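Nodulation protein S (Bradyrhizobium sp., PDB 3OFK) is a methyltransferase that uses S-adenosyl-L-methionine and probably N-methylates an intermediate in the synthesis of rhizobial Nod factors. Local coordinates at residues L144-R156 against D194-E206. Residues are numbered along the deposited sequence; the frame is centred on the assembly and turned at random.
Sequences LAPGGHLVFGSAR and DEDCLLARFRNPE
Leu-150 and Phe-202 are a hydrogen-bonded antiparallel pair of strands 148-155 and 196-203: Phe-202 N meets Leu-150 O at 2.7 Å, with 178° at the hydrogen, and Leu-150 N returns a bond to Phe-202 O. Reciprocal pairs recur at Phe-152/Ala-200 and Ser-154/Leu-198; with nearly antiparallel strand directions, this is regular antiparallel pairing. At one end Arg-156 N bonds Asp-196 O; at the other Asn-204 N bonds Gly-148 O.

Side-chain polar contacts extend both ends. Asn-204 ND2 lies 3.2 Å from Ala-145 O, above its carbonyl plane, while Gly-148 N, closing the type I turn, reaches that oxygen from the opposite face. Arg-156 NE forms a salt bridge with Asp-196 OD1 (3.3 Å), its hydrogen bonds to OD1 and OD2 both being weak, and the carboxylate is turned well out of the guanidinium plane.

On the His-149 face, the extended Arg-201 chain, CG anti to the backbone N (chi1 -178°), lays its guanidinium flat on the imidazole, centres 3.5 Å apart and planes at 12°. Arg-201 NH2 also bonds Ser-49 OG, a second hold that, with the stack, would limit rotation of the group. Arg-203 CG packs against His-149 NE2 at 3.6 Å. Replacing His-149 by an alanine removes the ring, and would probably leave the Arg-201 guanidinium without its stacking surface and the Arg-203 CG without its ring neighbour.

Among apolar contacts, Leu-199 CD2 presses to 3.2 Å on Gly-153 CA, where a beta carbon would collide. On the other face Leu-150, Phe-152 and Phe-202 lie together, with helix 169-179 against the two phenylalanines.

The pairing joins parallel strand 115-121, through 148-155, to the antiparallel 196-203 and 181-189, giving the 3-2-1-4-5-7-6 order of the Rossmann-like class I methyltransferase fold.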
loop_
_atom_site.group_PDB
_atom_site.type_symbol
_atom_site.label_atom_id
_atom_site.label_comp_id
_atom_site.label_asym_id
_atom_site.label_seq_id
_atom_site.Cartn_x
_atom_site.Cartn_y
_atom_site.Cartn_z
ATOM N N LEU A 144 -14.096 -4.640 -1.286
ATOM C CA LEU A 144 -13.972 -5.462 -0.065
ATOM C C LEU A 144 -15.112 -6.487 -0.033
ATOM O O LEU A 144 -16.260 -6.130 -0.308
ATOM C CB LEU A 144 -14.007 -4.612 1.212
ATOM C CG LEU A 144 -12.710 -4.316 1.956
ATOM C CD1 LEU A 144 -12.976 -3.573 3.273
ATOM C CD2 LEU A 144 -11.919 -5.603 2.221
ATOM N N ALA A 145 -14.791 -7.740 0.284
ATOM C CA ALA A 145 -15.804 -8.767 0.503
ATOM C C ALA A 145 -16.609 -8.439 1.780
ATOM O O ALA A 145 -16.074 -7.793 2.680
ATOM C CB ALA A 145 -15.145 -10.131 0.633
ATOM N N PRO A 146 -17.884 -8.886 1.868
ATOM C CA PRO A 146 -18.726 -8.612 3.044
ATOM C C PRO A 146 -18.150 -8.817 4.459
ATOM O O PRO A 146 -18.707 -8.257 5.418
ATOM C CB PRO A 146 -19.920 -9.535 2.819
ATOM C CG PRO A 146 -20.105 -9.503 1.357
ATOM C CD PRO A 146 -18.702 -9.445 0.769
ATOM N N GLY A 147 -17.089 -9.607 4.620
ATOM C CA GLY A 147 -16.437 -9.740 5.934
ATOM C C GLY A 147 -14.958 -9.371 5.949
ATOM O O GLY A 147 -14.274 -9.591 6.952
ATOM N N GLY A 148 -14.478 -8.797 4.843
ATOM C CA GLY A 148 -13.062 -8.659 4.601
ATOM C C GLY A 148 -12.441 -7.495 5.319
ATOM O O GLY A 148 -13.156 -6.631 5.833
ATOM N N HIS A 149 -11.112 -7.487 5.374
ATOM C CA HIS A 149 -10.372 -6.405 6.020
ATOM C C HIS A 149 -9.538 -5.619 5.037
ATOM O O HIS A 149 -9.102 -6.154 4.007
ATOM C CB HIS A 149 -9.442 -6.924 7.118
ATOM C CG HIS A 149 -10.171 -7.561 8.260
ATOM N ND1 HIS A 149 -10.655 -8.848 8.200
ATOM C CD2 HIS A 149 -10.523 -7.078 9.473
ATOM C CE1 HIS A 149 -11.253 -9.142 9.342
ATOM N NE2 HIS A 149 -11.193 -8.082 10.129
ATOM N N LEU A 150 -9.305 -4.359 5.389
ATOM C CA LEU A 150 -8.439 -3.484 4.623
ATOM C C LEU A 150 -7.326 -3.067 5.567
ATOM O O LEU A 150 -7.596 -2.651 6.684
ATOM C CB LEU A 150 -9.236 -2.286 4.100
ATOM C CG LEU A 150 -8.492 -1.249 3.239
ATOM C CD1 LEU A 150 -9.441 -0.628 2.175
ATOM C CD2 LEU A 150 -7.840 -0.164 4.129
ATOM N N VAL A 151 -6.090 -3.275 5.150
ATOM C CA VAL A 151 -4.917 -2.923 5.941
ATOM C C VAL A 151 -4.262 -1.754 5.260
ATOM O O VAL A 151 -3.779 -1.897 4.148
ATOM C CB VAL A 151 -3.917 -4.093 6.057
ATOM C CG1 VAL A 151 -2.573 -3.589 6.565
ATOM C CG2 VAL A 151 -4.457 -5.126 6.979
ATOM N N PHE A 152 -4.275 -0.599 5.929
ATOM C CA PHE A 152 -3.778 0.641 5.375
ATOM C C PHE A 152 -2.572 1.076 6.147
ATOM O O PHE A 152 -2.505 0.909 7.368
ATOM C CB PHE A 152 -4.854 1.725 5.480
ATOM C CG PHE A 152 -4.327 3.132 5.301
ATOM C CD1 PHE A 152 -4.006 3.634 4.023
ATOM C CD2 PHE A 152 -4.138 3.953 6.419
ATOM C CE1 PHE A 152 -3.545 4.940 3.870
ATOM C CE2 PHE A 152 -3.659 5.257 6.276
ATOM C CZ PHE A 152 -3.352 5.749 4.989
ATOM N N GLY A 153 -1.598 1.629 5.447
ATOM C CA GLY A 153 -0.465 2.232 6.137
ATOM C C GLY A 153 -0.002 3.456 5.398
ATOM O O GLY A 153 -0.079 3.485 4.184
ATOM N N SER A 154 0.498 4.450 6.120
ATOM C CA SER A 154 1.033 5.625 5.478
ATOM C C SER A 154 1.914 6.463 6.422
ATOM O O SER A 154 1.709 6.488 7.636
ATOM C CB SER A 154 -0.115 6.466 4.931
ATOM O OG SER A 154 0.310 7.711 4.369
ATOM N N ALA A 155 2.934 7.084 5.844
ATOM C CA ALA A 155 3.601 8.206 6.441
ATOM C C ALA A 155 2.531 9.186 6.915
ATOM O O ALA A 155 1.461 9.252 6.336
ATOM C CB ALA A 155 4.499 8.844 5.434
ATOM N N ARG A 156 2.809 9.905 7.994
ATOM C CA ARG A 156 1.840 10.850 8.536
ATOM C C ARG A 156 1.613 12.046 7.620
ATOM O O ARG A 156 2.428 12.325 6.739
ATOM C CB ARG A 156 2.273 11.328 9.909
ATOM C CG ARG A 156 2.036 10.282 10.989
ATOM C CD ARG A 156 2.521 10.752 12.353
ATOM N NE ARG A 156 2.361 9.725 13.386
ATOM C CZ ARG A 156 1.209 9.395 13.981
ATOM N NH1 ARG A 156 0.065 9.995 13.671
ATOM N NH2 ARG A 156 1.200 8.446 14.903
ATOM N N ASP A 194 10.928 11.693 8.928
ATOM C CA ASP A 194 10.460 10.983 7.697
ATOM C C ASP A 194 10.023 9.528 7.922
ATOM O O ASP A 194 9.339 8.939 7.075
ATOM C CB ASP A 194 11.583 10.931 6.634
ATOM C CG ASP A 194 11.763 12.239 5.858
ATOM O OD1 ASP A 194 12.496 12.194 4.835
ATOM O OD2 ASP A 194 11.208 13.292 6.257
ATOM N N GLU A 195 10.488 8.928 9.015
ATOM C CA GLU A 195 10.195 7.531 9.331
ATOM C C GLU A 195 9.212 7.485 10.480
ATOM O O GLU A 195 9.581 7.251 11.642
ATOM C CB GLU A 195 11.488 6.737 9.617
ATOM C CG GLU A 195 12.254 6.433 8.329
ATOM C CD GLU A 195 13.656 5.872 8.513
ATOM O OE1 GLU A 195 14.124 5.622 9.658
ATOM O OE2 GLU A 195 14.308 5.687 7.472
ATOM N N ASP A 196 7.950 7.753 10.141
ATOM C CA ASP A 196 6.896 7.809 11.147
ATOM C C ASP A 196 5.560 7.527 10.529
ATOM O O ASP A 196 4.936 8.411 9.941
ATOM C CB ASP A 196 6.868 9.160 11.848
ATOM C CG ASP A 196 5.821 9.227 12.956
ATOM O OD1 ASP A 196 5.235 8.187 13.350
ATOM O OD2 ASP A 196 5.585 10.343 13.449
ATOM N N CYS A 197 5.128 6.289 10.725
ATOM C CA CYS A 197 4.087 5.660 9.958
ATOM C C CYS A 197 2.944 5.288 10.870
ATOM O O CYS A 197 3.155 4.908 12.017
ATOM C CB CYS A 197 4.650 4.377 9.355
ATOM S SG CYS A 197 3.474 3.445 8.420
ATOM N N LEU A 198 1.737 5.385 10.345
ATOM C CA LEU A 198 0.543 4.933 11.052
ATOM C C LEU A 198 -0.043 3.834 10.204
ATOM O O LEU A 198 -0.150 3.997 9.000
ATOM C CB LEU A 198 -0.472 6.074 11.189
ATOM C CG LEU A 198 -1.554 5.987 12.267
ATOM C CD1 LEU A 198 -0.987 5.618 13.652
ATOM C CD2 LEU A 198 -2.257 7.329 12.327
ATOM N N LEU A 199 -0.352 2.698 10.827
ATOM C CA LEU A 199 -1.051 1.622 10.163
ATOM C C LEU A 199 -2.327 1.377 10.918
ATOM O O LEU A 199 -2.364 1.495 12.150
ATOM C CB LEU A 199 -0.222 0.324 10.153
ATOM C CG LEU A 199 1.265 0.404 9.805
ATOM C CD1 LEU A 199 1.878 -0.998 9.583
ATOM C CD2 LEU A 199 1.411 1.224 8.569
ATOM N N ALA A 200 -3.368 1.032 10.175
ATOM C CA ALA A 200 -4.665 0.687 10.741
ATOM C C ALA A 200 -5.301 -0.424 9.901
ATOM O O ALA A 200 -5.206 -0.443 8.664
ATOM C CB ALA A 200 -5.582 1.918 10.793
ATOM N N ARG A 201 -5.946 -1.344 10.600
ATOM C CA ARG A 201 -6.665 -2.435 9.998
ATOM C C ARG A 201 -8.142 -2.124 10.144
ATOM O O ARG A 201 -8.637 -1.910 11.261
ATOM C CB ARG A 201 -6.292 -3.746 10.693
ATOM C CG ARG A 201 -6.954 -5.002 10.120
ATOM C CD ARG A 201 -6.440 -6.223 10.867
ATOM N NE ARG A 201 -6.951 -7.497 10.347
ATOM C CZ ARG A 201 -7.838 -8.292 10.957
ATOM N NH1 ARG A 201 -8.352 -7.975 12.150
ATOM N NH2 ARG A 201 -8.211 -9.434 10.365
ATOM N N PHE A 202 -8.837 -2.104 9.010
ATOM C CA PHE A 202 -10.277 -1.812 8.979
ATOM C C PHE A 202 -11.088 -3.047 8.596
ATOM O O PHE A 202 -10.612 -3.905 7.847
ATOM C CB PHE A 202 -10.548 -0.678 7.997
ATOM C CG PHE A 202 -9.958 0.643 8.418
ATOM C CD1 PHE A 202 -10.751 1.619 9.038
ATOM C CD2 PHE A 202 -8.631 0.937 8.164
ATOM C CE1 PHE A 202 -10.221 2.818 9.423
ATOM C CE2 PHE A 202 -8.096 2.170 8.540
ATOM C CZ PHE A 202 -8.902 3.112 9.165
ATOM N N ARG A 203 -12.295 -3.157 9.147
ATOM C CA ARG A 203 -13.219 -4.205 8.770
ATOM C C ARG A 203 -14.406 -3.611 8.032
ATOM O O ARG A 203 -14.837 -2.488 8.302
ATOM C CB ARG A 203 -13.725 -4.979 10.001
ATOM C CG ARG A 203 -14.334 -6.334 9.643
ATOM C CD ARG A 203 -14.800 -7.161 10.864
ATOM N NE ARG A 203 -15.798 -6.458 11.669
ATOM C CZ ARG A 203 -15.543 -5.785 12.793
ATOM N NH1 ARG A 203 -14.303 -5.709 13.283
ATOM N NH2 ARG A 203 -16.539 -5.180 13.435
ATOM N N ASN A 204 -14.935 -4.391 7.103
ATOM C CA ASN A 204 -16.086 -4.000 6.330
ATOM C C ASN A 204 -17.312 -4.356 7.129
ATOM O O ASN A 204 -17.649 -5.549 7.218
ATOM C CB ASN A 204 -16.125 -4.754 4.992
ATOM C CG ASN A 204 -17.085 -4.131 3.984
ATOM O OD1 ASN A 204 -17.407 -2.948 4.063
ATOM N ND2 ASN A 204 -17.517 -4.926 3.014
ATOM N N PRO A 205 -17.992 -3.338 7.713
ATOM C CA PRO A 205 -19.191 -3.639 8.496
ATOM C C PRO A 205 -20.313 -4.129 7.550
ATOM O O PRO A 205 -21.141 -3.336 7.078
ATOM C CB PRO A 205 -19.507 -2.292 9.159
ATOM C CG PRO A 205 -19.069 -1.277 8.180
ATOM C CD PRO A 205 -17.872 -1.888 7.452
ATOM N N GLU A 206 -20.301 -5.431 7.248
ATOM C CA GLU A 206 -21.106 -5.972 6.142
ATOM C C GLU A 206 -21.080 -7.521 6.093
ATOM O O GLU A 206 -21.792 -8.223 6.831
ATOM C CB GLU A 206 -20.593 -5.378 4.805
ATOM C CG GLU A 206 -21.680 -4.763 3.918
ATOM C CD GLU A 206 -22.575 -5.818 3.277
ATOM O OE1 GLU A 206 -22.044 -6.667 2.522
ATOM O OE2 GLU A 206 -23.806 -5.797 3.525
#